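Local structure of delta-aminolevulinic acid dehydratase (Toxoplasma gondii ME49, 3OBK) at residues N39-S44 / S320-G325; L46-F51 / Y333-A338; L70-L75 / P116-A121. The protein catalyses the condensation of two molecules of 5-aminolevulinic acid to the pyrrole porphobilinogen, an early step of tetrapyrrole biosynthesis, and assembles as an octamer. All blocks are in the same frame, centred on the assembly; numbering follows the deposited sequence.

Contact 1. Residues N39-S44 / S320-G325; sequences NLVKPS and SFRRAG. With EDO (1,2-ethanediol), chain Y.
At a subunit interface of the octamer, the loop 39-44 that leads into the barrel runs past the C-terminal end of helix 310-324, with N39 and R322 as the main pair. R322 NE donates to the backbone O of L40 at 2.8 Å. The bond is fairly straight (158° at the hydrogen), and the oxygen, met nearly head-on from its carbonyl, lies in the guanidinium plane. A bend at chi2 (98°) brings CD of R322 round to the oxygen, and CG also lies near it. The amide of N39 lies against the backbone of R323, its CG 3.6 Å from R323 CA. Two waters extend the grip: one links N39 ND2 to R323 O, and the other bridges the side chain of N39 and the carbonyl of R322. L40 N donates to O2 of a 1,2-ethanediol, 3.1 Å away and probably from the crystallisation liquor; the same diol molecule is also hydrogen-bonded to L40 N of the second subunit. G325 ends the helix in a Schellman motif. N39 ND2 is hydrogen-bonded to S244 O of the third subunit, and R323 forms a salt bridge with D274 of that subunit. Within the chain, F321 and A324 pack on helix 273-282, and P43 on helix 334-346.

Contact 2. Residues L46-F51 / Y333-A338; sequences LIYPLF and YAKEAA
This is apolar packing of a barrel strand against a surrounding helix: residues 46-51 of strand 46-53 meet the first turn of helix 334-346 in the TIM barrel, without a hydrogen bond between them. The short segments approach to 8.4 Å between axes, their directions 136° apart. A334 CB points at the strand, touching Y48 CB at 3.8 Å and L46 CB at 4.0 Å. Farther along the helix, L46 CD1 meets the methyl of A337 at 3.9 Å. The Y48 ring, its CG anti to the backbone N (chi1 -172°), reaches K335, whose CB lies over one ring face in a CH-pi contact, 4.0 Å from the centroid and toward the CE2-CZ side. L50 CD2 lies over the opposite face, 3.5 Å above the plane and, like K335 CB, displaced toward the rim, so both faces meet an aliphatic carbon. The polar ends converge on one acid: Y48 OH is hydrogen-bonded to E78, which also forms a salt bridge with K335 NZ, while E81 gives that ammonium a second carboxylate. Strand 46-53 pairs in parallel with 328-331 and 89-95, and helix 72-84, the source of both glutamates, packs beside it through A82, L75 and V79.

Contact 3. Residues L70-L75 / P116-A121; sequences LSMEDL and PRAIMA
M72 of helix 72-84 packs on A118 and A121 of helix 114-125, and L75 on A118, joining two neighbouring helices on the outside of the TIM barrel. The contact is small, burying 176 Å² in all, and no hydrogen bond crosses it. Apolar contacts do the work. The thioether of M72 lies against the backbone and methyls of the partner helix: SD is 3.7 Å from A118 CA and also meets the CB atoms of A118 and A121, one helical turn apart. Deeper in, L75 extends CD2 to the same methyl of A118, at 3.9 Å, so A118 is touched by both side chains. L75 continues inward to L50 and V52 of strand 46-53, and also touches L122 of the partner helix; M72 in addition packs on L114. On the other helix, P116 and I119 pack on helix 158-175.

Polar groups find their partners away from the contact. S71 is the N-cap of helix 72-84: its OG accepts from D74 N at 3.0 Å, with an angle of 164° at the hydrogen. The guanidinium of R117 turns to D112 O and to a salt bridge with D54; of its side chain CB meets M72. The methionine chain starts with CG anti to the backbone N (chi1 -172°) and bends at chi2 and chi3; its terminal CE comes to rest 3.8 Å from A118 N.

Overall arrangement
All three contacts belong to the one TIM barrel, and strand 46-53 with its lead-in loop ties them together. Contacts 1 and 2 cross along the chain, 39-44 and 46-51 preceding 320-325 and 333-338, so the start of the barrel is joined to its last elements; contact 3 is nested inside both loops. Centres of contacts 1 and 2 are about 14 Å apart, and P43 touches A338. Contacts 2 and 3 are about 17 Å apart centre to centre, linked by L50 packing on L70 and L75 and by a probable hydrogen bond between F51 O and L70 N. Contacts 1 and 3 lie about 29 Å apart, centre to centre, without touching. Neighbouring subunits press on contact 1, whereas no other chain touches contact 3.

Contact 1. Residues N39-S44 / S320-G325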
ATOM      1  N   ASN A  39       8.901   5.413 -22.299  1.00 13.10           N
ATOM      2  CA  ASN A  39       9.572   6.697 -22.027  1.00 11.57           C
ATOM      3  C   ASN A  39      10.209   7.264 -23.285  1.00 11.45           C
ATOM      4  O   ASN A  39      10.637   6.519 -24.178  1.00 11.46           O
ATOM      5  CB  ASN A  39      10.600   6.565 -20.923  1.00 10.63           C
ATOM      6  CG  ASN A  39       9.981   6.258 -19.559  1.00 11.25           C
ATOM      7  OD1 ASN A  39       9.598   7.174 -18.824  1.00 11.43           O
ATOM      8  ND2 ASN A  39       9.894   4.962 -19.208  1.00  8.66           N
ATOM      9  N   LEU A  40      10.239   8.593 -23.342  1.00 10.72           N
ATOM     10  CA  LEU A  40      10.664   9.362 -24.512  1.00 10.13           C
ATOM     11  C   LEU A  40      11.562  10.485 -24.012  1.00  9.68           C
ATOM     12  O   LEU A  40      11.361  11.001 -22.921  1.00  9.31           O
ATOM     13  CB  LEU A  40       9.449   9.966 -25.203  1.00  9.72           C
ATOM     14  CG  LEU A  40       8.547   8.974 -25.931  1.00  9.98           C
ATOM     15  CD1 LEU A  40       7.179   9.586 -26.296  1.00  9.81           C
ATOM     16  CD2 LEU A  40       9.236   8.438 -27.184  1.00  9.74           C
ATOM     17  N   VAL A  41      12.566  10.845 -24.796  1.00  9.12           N
ATOM     18  CA  VAL A  41      13.446  11.943 -24.454  1.00  8.45           C
ATOM     19  C   VAL A  41      13.217  13.010 -25.491  1.00  8.92           C
ATOM     20  O   VAL A  41      13.139  12.705 -26.674  1.00  9.77           O
ATOM     21  CB  VAL A  41      14.941  11.526 -24.521  1.00  8.33           C
ATOM     22  CG1 VAL A  41      15.814  12.705 -24.416  1.00  7.99           C
ATOM     23  CG2 VAL A  41      15.292  10.521 -23.456  1.00  7.94           C
ATOM     24  N   LYS A  42      13.141  14.257 -25.061  1.00  8.90           N
ATOM     25  CA  LYS A  42      13.067  15.383 -25.969  1.00  9.47           C
ATOM     26  C   LYS A  42      14.095  16.440 -25.550  1.00  9.63           C
ATOM     27  O   LYS A  42      14.513  16.459 -24.386  1.00 10.60           O
ATOM     28  CB  LYS A  42      11.663  15.970 -25.985  1.00  9.35           C
ATOM     29  CG  LYS A  42      11.122  16.300 -24.617  1.00  9.51           C
ATOM     30  CD  LYS A  42       9.768  16.989 -24.641  1.00  8.98           C
ATOM     31  CE  LYS A  42       9.310  17.350 -23.253  1.00  8.71           C
ATOM     32  NZ  LYS A  42      10.204  18.272 -22.459  1.00  8.45           N
ATOM     33  N   PRO A  43      14.523  17.298 -26.482  1.00  9.30           N
ATOM     34  CA  PRO A  43      15.482  18.328 -26.154  1.00  9.43           C
ATOM     35  C   PRO A  43      15.038  19.279 -25.033  1.00 10.00           C
ATOM     36  O   PRO A  43      15.850  19.676 -24.213  1.00  9.74           O
ATOM     37  CB  PRO A  43      15.613  19.116 -27.465  1.00 10.37           C
ATOM     38  CG  PRO A  43      15.265  18.137 -28.555  1.00 10.35           C
ATOM     39  CD  PRO A  43      14.232  17.232 -27.929  1.00 10.41           C
ATOM     40  N   SER A  44      13.761  19.658 -25.005  1.00 10.67           N
ATOM     41  CA  SER A  44      13.282  20.610 -24.008  1.00 11.32           C
ATOM     42  C   SER A  44      13.143  20.010 -22.584  1.00 11.89           C
ATOM     43  O   SER A  44      12.712  20.722 -21.652  1.00 11.72           O
ATOM     44  CB  SER A  44      11.962  21.227 -24.447  1.00 11.74           C
ATOM     45  OG  SER A  44      10.900  20.323 -24.325  1.00 12.43           O
ATOM     46  N   SER A 320      17.729   6.421 -19.910  1.00  9.72           N
ATOM     47  CA  SER A 320      17.757   5.866 -18.555  1.00 10.12           C
ATOM     48  C   SER A 320      17.339   6.857 -17.440  1.00  9.47           C
ATOM     49  O   SER A 320      16.574   6.497 -16.587  1.00  9.21           O
ATOM     50  CB  SER A 320      19.129   5.241 -18.262  1.00 10.32           C
ATOM     51  OG  SER A 320      19.282   4.034 -19.023  1.00  9.64           O
ATOM     52  N   PHE A 321      17.804   8.097 -17.473  1.00  9.65           N
ATOM     53  CA  PHE A 321      17.371   9.114 -16.490  1.00 10.18           C
ATOM     54  C   PHE A 321      15.862   9.325 -16.506  1.00 10.98           C
ATOM     55  O   PHE A 321      15.199   9.577 -15.483  1.00 11.25           O
ATOM     56  CB  PHE A 321      17.975  10.469 -16.818  1.00  9.86           C
ATOM     57  CG  PHE A 321      19.321  10.654 -16.286  1.00  9.92           C
ATOM     58  CD1 PHE A 321      19.522  10.755 -14.915  1.00  9.73           C
ATOM     59  CD2 PHE A 321      20.407  10.754 -17.136  1.00  9.68           C
ATOM     60  CE1 PHE A 321      20.798  10.915 -14.425  1.00  9.17           C
ATOM     61  CE2 PHE A 321      21.652  10.938 -16.639  1.00  9.01           C
ATOM     62  CZ  PHE A 321      21.857  11.007 -15.305  1.00  8.49           C
ATOM     63  N   ARG A 322      15.339   9.232 -17.709  1.00 11.36           N
ATOM     64  CA  ARG A 322      13.967   9.489 -17.952  1.00 11.74           C
ATOM     65  C   ARG A 322      13.114   8.314 -17.457  1.00 10.73           C
ATOM     66  O   ARG A 322      12.147   8.529 -16.750  1.00 11.04           O
ATOM     67  CB  ARG A 322      13.841   9.761 -19.435  1.00 12.86           C
ATOM     68  CG  ARG A 322      12.687  10.568 -19.795  1.00 16.30           C
ATOM     69  CD  ARG A 322      12.892  12.084 -20.018  1.00 17.20           C
ATOM     70  NE  ARG A 322      11.562  12.412 -20.557  1.00 20.55           N
ATOM     71  CZ  ARG A 322      10.577  13.070 -19.958  1.00 20.23           C
ATOM     72  NH1 ARG A 322       9.403  13.175 -20.561  1.00 21.37           N
ATOM     73  NH2 ARG A 322      10.752  13.693 -18.826  1.00 21.21           N
ATOM     74  N   ARG A 323      13.497   7.081 -17.775  1.00  9.70           N
ATOM     75  CA  ARG A 323      12.800   5.898 -17.277  1.00  9.22           C
ATOM     76  C   ARG A 323      12.798   5.861 -15.727  1.00  9.07           C
ATOM     77  O   ARG A 323      11.781   5.591 -15.104  1.00  9.10           O
ATOM     78  CB  ARG A 323      13.458   4.641 -17.812  1.00  9.42           C
ATOM     79  CG  ARG A 323      12.841   3.327 -17.330  1.00  9.56           C
ATOM     80  CD  ARG A 323      13.796   2.108 -17.432  1.00  9.73           C
ATOM     81  NE  ARG A 323      15.019   2.406 -16.715  1.00 10.57           N
ATOM     82  CZ  ARG A 323      16.250   2.510 -17.219  1.00 10.58           C
ATOM     83  NH1 ARG A 323      16.527   2.235 -18.485  1.00 10.73           N
ATOM     84  NH2 ARG A 323      17.236   2.861 -16.408  1.00  9.95           N
ATOM     85  N   ALA A 324      13.955   6.172 -15.142  1.00  8.94           N
ATOM     86  CA  ALA A 324      14.163   6.244 -13.713  1.00  8.82           C
ATOM     87  C   ALA A 324      13.309   7.307 -13.013  1.00  8.82           C
ATOM     88  O   ALA A 324      13.098   7.221 -11.818  1.00 10.32           O
ATOM     89  CB  ALA A 324      15.614   6.487 -13.444  1.00  8.73           C
ATOM     90  N   GLY A 325      12.823   8.307 -13.736  1.00  9.21           N
ATOM     91  CA  GLY A 325      11.829   9.260 -13.199  1.00  8.68           C
ATOM     92  C   GLY A 325      12.222  10.723 -13.342  1.00  8.59           C
ATOM     93  O   GLY A 325      11.635  11.562 -12.723  1.00  8.58           O
TER
HETATM   94  C1  EDO Y 370       5.993   9.452 -22.318  1.00 31.62           C
HETATM   95  O1  EDO Y 370       4.685  10.037 -22.399  1.00 32.54           O
HETATM   96  C2  EDO Y 370       6.921  10.424 -21.620  1.00 31.05           C
HETATM   97  O2  EDO Y 370       8.157   9.773 -21.362  1.00 30.68           O
HETATM   98  O   HOH W   1       9.367   4.310 -16.419  1.00 15.29           O
HETATM   99  O   HOH W   2       9.480   7.818 -16.000  1.00 17.31           O

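Contact 2. Residues L46-F51 / Y333-A338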
ATOM      1  N   LEU A  46      16.016  18.720 -21.500  1.00 10.70           N
ATOM      2  CA  LEU A  46      17.430  18.807 -21.131  1.00 10.16           C
ATOM      3  C   LEU A  46      17.803  20.221 -20.650  1.00 10.12           C
ATOM      4  O   LEU A  46      17.345  21.221 -21.208  1.00 10.56           O
ATOM      5  CB  LEU A  46      18.321  18.410 -22.313  1.00 10.18           C
ATOM      6  CG  LEU A  46      17.994  17.072 -23.004  1.00 11.27           C
ATOM      7  CD1 LEU A  46      18.934  16.776 -24.173  1.00  7.88           C
ATOM      8  CD2 LEU A  46      17.945  15.867 -21.986  1.00  9.13           C
ATOM      9  N   ILE A  47      18.625  20.268 -19.600  1.00  9.55           N
ATOM     10  CA  ILE A  47      19.189  21.481 -19.056  1.00  9.39           C
ATOM     11  C   ILE A  47      20.684  21.480 -19.387  1.00  9.73           C
ATOM     12  O   ILE A  47      21.388  20.494 -19.123  1.00  9.96           O
ATOM     13  CB  ILE A  47      19.010  21.533 -17.520  1.00  8.59           C
ATOM     14  CG1 ILE A  47      17.544  21.355 -17.123  1.00  8.59           C
ATOM     15  CG2 ILE A  47      19.471  22.810 -16.997  1.00  7.55           C
ATOM     16  CD1 ILE A  47      17.323  21.190 -15.657  1.00  6.79           C
ATOM     17  N   TYR A  48      21.181  22.580 -19.941  1.00  9.65           N
ATOM     18  CA  TYR A  48      22.566  22.647 -20.385  1.00  9.86           C
ATOM     19  C   TYR A  48      23.378  23.510 -19.423  1.00 10.05           C
ATOM     20  O   TYR A  48      23.109  24.707 -19.283  1.00  9.87           O
ATOM     21  CB  TYR A  48      22.602  23.246 -21.801  1.00 10.69           C
ATOM     22  CG  TYR A  48      23.937  23.230 -22.527  1.00 10.56           C
ATOM     23  CD1 TYR A  48      24.884  22.260 -22.263  1.00 11.65           C
ATOM     24  CD2 TYR A  48      24.220  24.160 -23.523  1.00 11.54           C
ATOM     25  CE1 TYR A  48      26.087  22.224 -22.939  1.00 13.15           C
ATOM     26  CE2 TYR A  48      25.435  24.125 -24.233  1.00 13.31           C
ATOM     27  CZ  TYR A  48      26.362  23.144 -23.919  1.00 14.09           C
ATOM     28  OH  TYR A  48      27.581  23.059 -24.530  1.00 15.80           O
ATOM     29  N   PRO A  49      24.370  22.918 -18.748  1.00 10.10           N
ATOM     30  CA  PRO A  49      25.116  23.711 -17.788  1.00 10.69           C
ATOM     31  C   PRO A  49      26.417  24.275 -18.355  1.00 10.65           C
ATOM     32  O   PRO A  49      27.196  23.532 -18.950  1.00 10.30           O
ATOM     33  CB  PRO A  49      25.400  22.715 -16.640  1.00 10.34           C
ATOM     34  CG  PRO A  49      24.824  21.399 -17.055  1.00 10.28           C
ATOM     35  CD  PRO A  49      24.671  21.497 -18.563  1.00 10.86           C
ATOM     36  N   LEU A  50      26.627  25.578 -18.158  1.00 10.27           N
ATOM     37  CA  LEU A  50      27.769  26.277 -18.740  1.00 10.82           C
ATOM     38  C   LEU A  50      28.569  27.051 -17.699  1.00 11.15           C
ATOM     39  O   LEU A  50      28.069  27.386 -16.613  1.00  9.32           O
ATOM     40  CB  LEU A  50      27.315  27.243 -19.827  1.00 11.23           C
ATOM     41  CG  LEU A  50      26.551  26.612 -21.001  1.00 10.79           C
ATOM     42  CD1 LEU A  50      25.830  27.669 -21.792  1.00  9.44           C
ATOM     43  CD2 LEU A  50      27.523  25.779 -21.875  1.00 11.07           C
ATOM     44  N   PHE A  51      29.823  27.302 -18.065  1.00 11.74           N
ATOM     45  CA  PHE A  51      30.765  27.997 -17.229  1.00 12.69           C
ATOM     46  C   PHE A  51      31.170  29.265 -17.914  1.00 13.82           C
ATOM     47  O   PHE A  51      31.522  29.245 -19.108  1.00 13.57           O
ATOM     48  CB  PHE A  51      32.016  27.151 -17.047  1.00 13.15           C
ATOM     49  CG  PHE A  51      31.757  25.846 -16.404  1.00 12.89           C
ATOM     50  CD1 PHE A  51      31.613  25.759 -15.026  1.00 12.86           C
ATOM     51  CD2 PHE A  51      31.616  24.703 -17.166  1.00 12.87           C
ATOM     52  CE1 PHE A  51      31.354  24.532 -14.433  1.00 13.04           C
ATOM     53  CE2 PHE A  51      31.363  23.493 -16.574  1.00 12.33           C
ATOM     54  CZ  PHE A  51      31.228  23.401 -15.216  1.00 11.71           C
ATOM     55  N   TYR A 333      26.145  17.062 -21.995  1.00 10.20           N
ATOM     56  CA  TYR A 333      25.817  16.595 -23.364  1.00 10.45           C
ATOM     57  C   TYR A 333      24.503  17.157 -23.944  1.00 10.30           C
ATOM     58  O   TYR A 333      24.055  16.714 -24.988  1.00 10.15           O
ATOM     59  CB  TYR A 333      25.724  15.059 -23.396  1.00 10.44           C
ATOM     60  CG  TYR A 333      27.027  14.364 -23.614  1.00 10.63           C
ATOM     61  CD1 TYR A 333      27.674  14.409 -24.843  1.00 11.28           C
ATOM     62  CD2 TYR A 333      27.606  13.629 -22.613  1.00 11.16           C
ATOM     63  CE1 TYR A 333      28.882  13.738 -25.039  1.00 11.76           C
ATOM     64  CE2 TYR A 333      28.821  12.967 -22.799  1.00 10.80           C
ATOM     65  CZ  TYR A 333      29.447  13.017 -23.999  1.00 11.45           C
ATOM     66  OH  TYR A 333      30.641  12.340 -24.138  1.00 12.70           O
ATOM     67  N   ALA A 334      23.892  18.138 -23.290  1.00 10.61           N
ATOM     68  CA  ALA A 334      22.557  18.587 -23.686  1.00 10.69           C
ATOM     69  C   ALA A 334      22.568  19.101 -25.100  1.00 11.65           C
ATOM     70  O   ALA A 334      21.778  18.664 -25.926  1.00 11.72           O
ATOM     71  CB  ALA A 334      22.057  19.642 -22.760  1.00 10.00           C
ATOM     72  N   LYS A 335      23.497  20.003 -25.402  1.00 12.66           N
ATOM     73  CA  LYS A 335      23.560  20.542 -26.757  1.00 13.47           C
ATOM     74  C   LYS A 335      23.821  19.433 -27.755  1.00 14.02           C
ATOM     75  O   LYS A 335      23.214  19.367 -28.829  1.00 14.11           O
ATOM     76  CB  LYS A 335      24.632  21.617 -26.878  1.00 13.71           C
ATOM     77  CG  LYS A 335      24.700  22.243 -28.273  1.00 14.95           C
ATOM     78  CD  LYS A 335      25.832  23.244 -28.424  1.00 17.66           C
ATOM     79  CE  LYS A 335      27.192  22.595 -28.790  1.00 19.28           C
ATOM     80  NZ  LYS A 335      28.369  23.533 -28.686  1.00 17.42           N
ATOM     81  N   GLU A 336      24.727  18.546 -27.410  1.00 14.72           N
ATOM     82  CA  GLU A 336      25.118  17.551 -28.374  1.00 15.96           C
ATOM     83  C   GLU A 336      23.978  16.588 -28.632  1.00 14.99           C
ATOM     84  O   GLU A 336      23.754  16.185 -29.767  1.00 14.56           O
ATOM     85  CB  GLU A 336      26.336  16.805 -27.895  1.00 17.07           C
ATOM     86  CG  GLU A 336      27.117  16.201 -29.045  1.00 22.21           C
ATOM     87  CD  GLU A 336      28.213  17.111 -29.497  1.00 26.46           C
ATOM     88  OE1 GLU A 336      29.209  17.215 -28.744  1.00 31.60           O
ATOM     89  OE2 GLU A 336      28.070  17.706 -30.568  1.00 28.75           O
ATOM     90  N   ALA A 337      23.218  16.256 -27.590  1.00 13.99           N
ATOM     91  CA  ALA A 337      22.086  15.338 -27.767  1.00 13.75           C
ATOM     92  C   ALA A 337      21.007  15.958 -28.666  1.00 13.53           C
ATOM     93  O   ALA A 337      20.469  15.303 -29.604  1.00 13.22           O
ATOM     94  CB  ALA A 337      21.492  14.913 -26.407  1.00 13.05           C
ATOM     95  N   ALA A 338      20.694  17.220 -28.384  1.00 13.21           N
ATOM     96  CA  ALA A 338      19.651  17.911 -29.128  1.00 13.49           C
ATOM     97  C   ALA A 338      20.071  17.977 -30.597  1.00 13.78           C
ATOM     98  O   ALA A 338      19.257  17.788 -31.509  1.00 13.23           O
ATOM     99  CB  ALA A 338      19.378  19.307 -28.540  1.00 12.79           C
TER

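Contact 3. Residues L70-L75 / P116-A121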
ATOM      1  N   LEU A  70      33.903  29.823 -20.564  1.00 15.38           N
ATOM      2  CA  LEU A  70      33.497  30.721 -21.640  1.00 15.92           C
ATOM      3  C   LEU A  70      33.635  32.203 -21.265  1.00 16.52           C
ATOM      4  O   LEU A  70      33.315  32.624 -20.156  1.00 16.41           O
ATOM      5  CB  LEU A  70      32.067  30.423 -22.086  1.00 15.02           C
ATOM      6  CG  LEU A  70      31.830  29.011 -22.620  1.00 14.91           C
ATOM      7  CD1 LEU A  70      30.355  28.658 -22.631  1.00 14.01           C
ATOM      8  CD2 LEU A  70      32.445  28.803 -23.994  1.00 12.79           C
ATOM      9  N   SER A  71      34.106  32.983 -22.216  1.00 17.20           N
ATOM     10  CA  SER A  71      33.995  34.417 -22.131  1.00 18.17           C
ATOM     11  C   SER A  71      32.536  34.815 -22.225  1.00 18.49           C
ATOM     12  O   SER A  71      31.712  34.093 -22.773  1.00 18.06           O
ATOM     13  CB  SER A  71      34.745  35.067 -23.298  1.00 18.82           C
ATOM     14  OG  SER A  71      34.011  34.957 -24.512  1.00 18.06           O
ATOM     15  N   MET A  72      32.225  36.008 -21.766  1.00 19.75           N
ATOM     16  CA  MET A  72      30.873  36.491 -21.890  1.00 20.59           C
ATOM     17  C   MET A  72      30.382  36.414 -23.337  1.00 20.85           C
ATOM     18  O   MET A  72      29.302  35.958 -23.595  1.00 20.36           O
ATOM     19  CB  MET A  72      30.758  37.920 -21.379  1.00 21.11           C
ATOM     20  CG  MET A  72      29.323  38.392 -21.312  1.00 22.67           C
ATOM     21  SD  MET A  72      28.519  37.650 -19.899  1.00 26.45           S
ATOM     22  CE  MET A  72      29.231  38.715 -18.623  1.00 26.18           C
ATOM     23  N   GLU A  73      31.180  36.876 -24.277  1.00 22.21           N
ATOM     24  CA  GLU A  73      30.767  36.873 -25.676  1.00 23.28           C
ATOM     25  C   GLU A  73      30.459  35.430 -26.148  1.00 21.79           C
ATOM     26  O   GLU A  73      29.453  35.178 -26.780  1.00 21.95           O
ATOM     27  CB  GLU A  73      31.870  37.516 -26.518  1.00 24.24           C
ATOM     28  CG  GLU A  73      31.474  37.791 -27.913  1.00 29.94           C
ATOM     29  CD  GLU A  73      32.568  37.416 -28.950  1.00 37.52           C
ATOM     30  OE1 GLU A  73      33.484  38.262 -29.236  1.00 36.56           O
ATOM     31  OE2 GLU A  73      32.467  36.260 -29.483  1.00 40.42           O
ATOM     32  N   ASP A  74      31.334  34.491 -25.815  1.00 20.94           N
ATOM     33  CA  ASP A  74      31.180  33.102 -26.230  1.00 20.47           C
ATOM     34  C   ASP A  74      30.029  32.412 -25.493  1.00 19.19           C
ATOM     35  O   ASP A  74      29.404  31.500 -26.049  1.00 18.68           O
ATOM     36  CB  ASP A  74      32.493  32.306 -26.036  1.00 20.50           C
ATOM     37  CG  ASP A  74      33.506  32.528 -27.180  1.00 21.77           C
ATOM     38  OD1 ASP A  74      33.145  33.152 -28.194  1.00 22.96           O
ATOM     39  OD2 ASP A  74      34.663  32.067 -27.055  1.00 22.45           O
ATOM     40  N   LEU A  75      29.745  32.855 -24.262  1.00 18.01           N
ATOM     41  CA  LEU A  75      28.536  32.415 -23.544  1.00 17.11           C
ATOM     42  C   LEU A  75      27.286  32.674 -24.368  1.00 16.55           C
ATOM     43  O   LEU A  75      26.494  31.776 -24.588  1.00 15.36           O
ATOM     44  CB  LEU A  75      28.398  33.095 -22.181  1.00 16.62           C
ATOM     45  CG  LEU A  75      27.188  32.721 -21.328  1.00 16.16           C
ATOM     46  CD1 LEU A  75      27.138  31.206 -20.947  1.00 15.19           C
ATOM     47  CD2 LEU A  75      27.153  33.589 -20.078  1.00 14.52           C
ATOM     48  N   PRO A 116      25.658  37.776 -12.068  1.00 21.19           N
ATOM     49  CA  PRO A 116      24.542  38.681 -12.406  1.00 21.87           C
ATOM     50  C   PRO A 116      24.678  39.361 -13.757  1.00 21.89           C
ATOM     51  O   PRO A 116      23.695  39.546 -14.436  1.00 22.37           O
ATOM     52  CB  PRO A 116      24.590  39.733 -11.286  1.00 22.30           C
ATOM     53  CG  PRO A 116      25.119  39.022 -10.157  1.00 21.23           C
ATOM     54  CD  PRO A 116      26.160  38.056 -10.716  1.00 21.22           C
ATOM     55  N   ARG A 117      25.883  39.732 -14.152  1.00 22.32           N
ATOM     56  CA  ARG A 117      26.075  40.348 -15.471  1.00 22.92           C
ATOM     57  C   ARG A 117      25.821  39.334 -16.595  1.00 22.22           C
ATOM     58  O   ARG A 117      25.305  39.691 -17.649  1.00 22.93           O
ATOM     59  CB  ARG A 117      27.481  40.942 -15.608  1.00 23.28           C
ATOM     60  CG  ARG A 117      27.695  42.203 -14.821  1.00 24.88           C
ATOM     61  CD  ARG A 117      29.091  42.802 -15.092  1.00 26.36           C
ATOM     62  NE  ARG A 117      30.131  42.222 -14.227  1.00 25.62           N
ATOM     63  CZ  ARG A 117      31.198  41.514 -14.618  1.00 24.34           C
ATOM     64  NH1 ARG A 117      32.036  41.097 -13.683  1.00 22.96           N
ATOM     65  NH2 ARG A 117      31.452  41.216 -15.904  1.00 24.09           N
ATOM     66  N   ALA A 118      26.196  38.083 -16.373  1.00 21.07           N
ATOM     67  CA  ALA A 118      25.971  37.036 -17.356  1.00 20.73           C
ATOM     68  C   ALA A 118      24.486  36.828 -17.574  1.00 20.53           C
ATOM     69  O   ALA A 118      24.034  36.673 -18.714  1.00 20.42           O
ATOM     70  CB  ALA A 118      26.624  35.743 -16.920  1.00 19.89           C
ATOM     71  N   ILE A 119      23.736  36.838 -16.478  1.00 20.24           N
ATOM     72  CA  ILE A 119      22.290  36.699 -16.543  1.00 20.54           C
ATOM     73  C   ILE A 119      21.654  37.875 -17.276  1.00 21.51           C
ATOM     74  O   ILE A 119      20.813  37.678 -18.140  1.00 21.04           O
ATOM     75  CB  ILE A 119      21.671  36.620 -15.144  1.00 20.41           C
ATOM     76  CG1 ILE A 119      22.043  35.309 -14.458  1.00 19.59           C
ATOM     77  CG2 ILE A 119      20.152  36.779 -15.213  1.00 19.88           C
ATOM     78  CD1 ILE A 119      21.531  35.236 -13.037  1.00 19.17           C
ATOM     79  N   MET A 120      22.045  39.092 -16.926  1.00 22.63           N
ATOM     80  CA  MET A 120      21.493  40.272 -17.600  1.00 24.48           C
ATOM     81  C   MET A 120      21.839  40.269 -19.059  1.00 24.14           C
ATOM     82  O   MET A 120      21.004  40.573 -19.876  1.00 24.53           O
ATOM     83  CB  MET A 120      21.971  41.574 -16.963  1.00 25.79           C
ATOM     84  CG  MET A 120      21.262  41.903 -15.645  1.00 27.85           C
ATOM     85  SD  MET A 120      21.959  43.362 -14.828  1.00 33.90           S
ATOM     86  CE  MET A 120      23.139  42.651 -13.683  1.00 31.48           C
ATOM     87  N   ALA A 121      23.062  39.889 -19.383  1.00 23.95           N
ATOM     88  CA  ALA A 121      23.490  39.840 -20.771  1.00 24.33           C
ATOM     89  C   ALA A 121      22.708  38.778 -21.577  1.00 24.09           C
ATOM     90  O   ALA A 121      22.339  39.004 -22.715  1.00 24.27           O
ATOM     91  CB  ALA A 121      24.995  39.608 -20.846  1.00 23.92           C
TER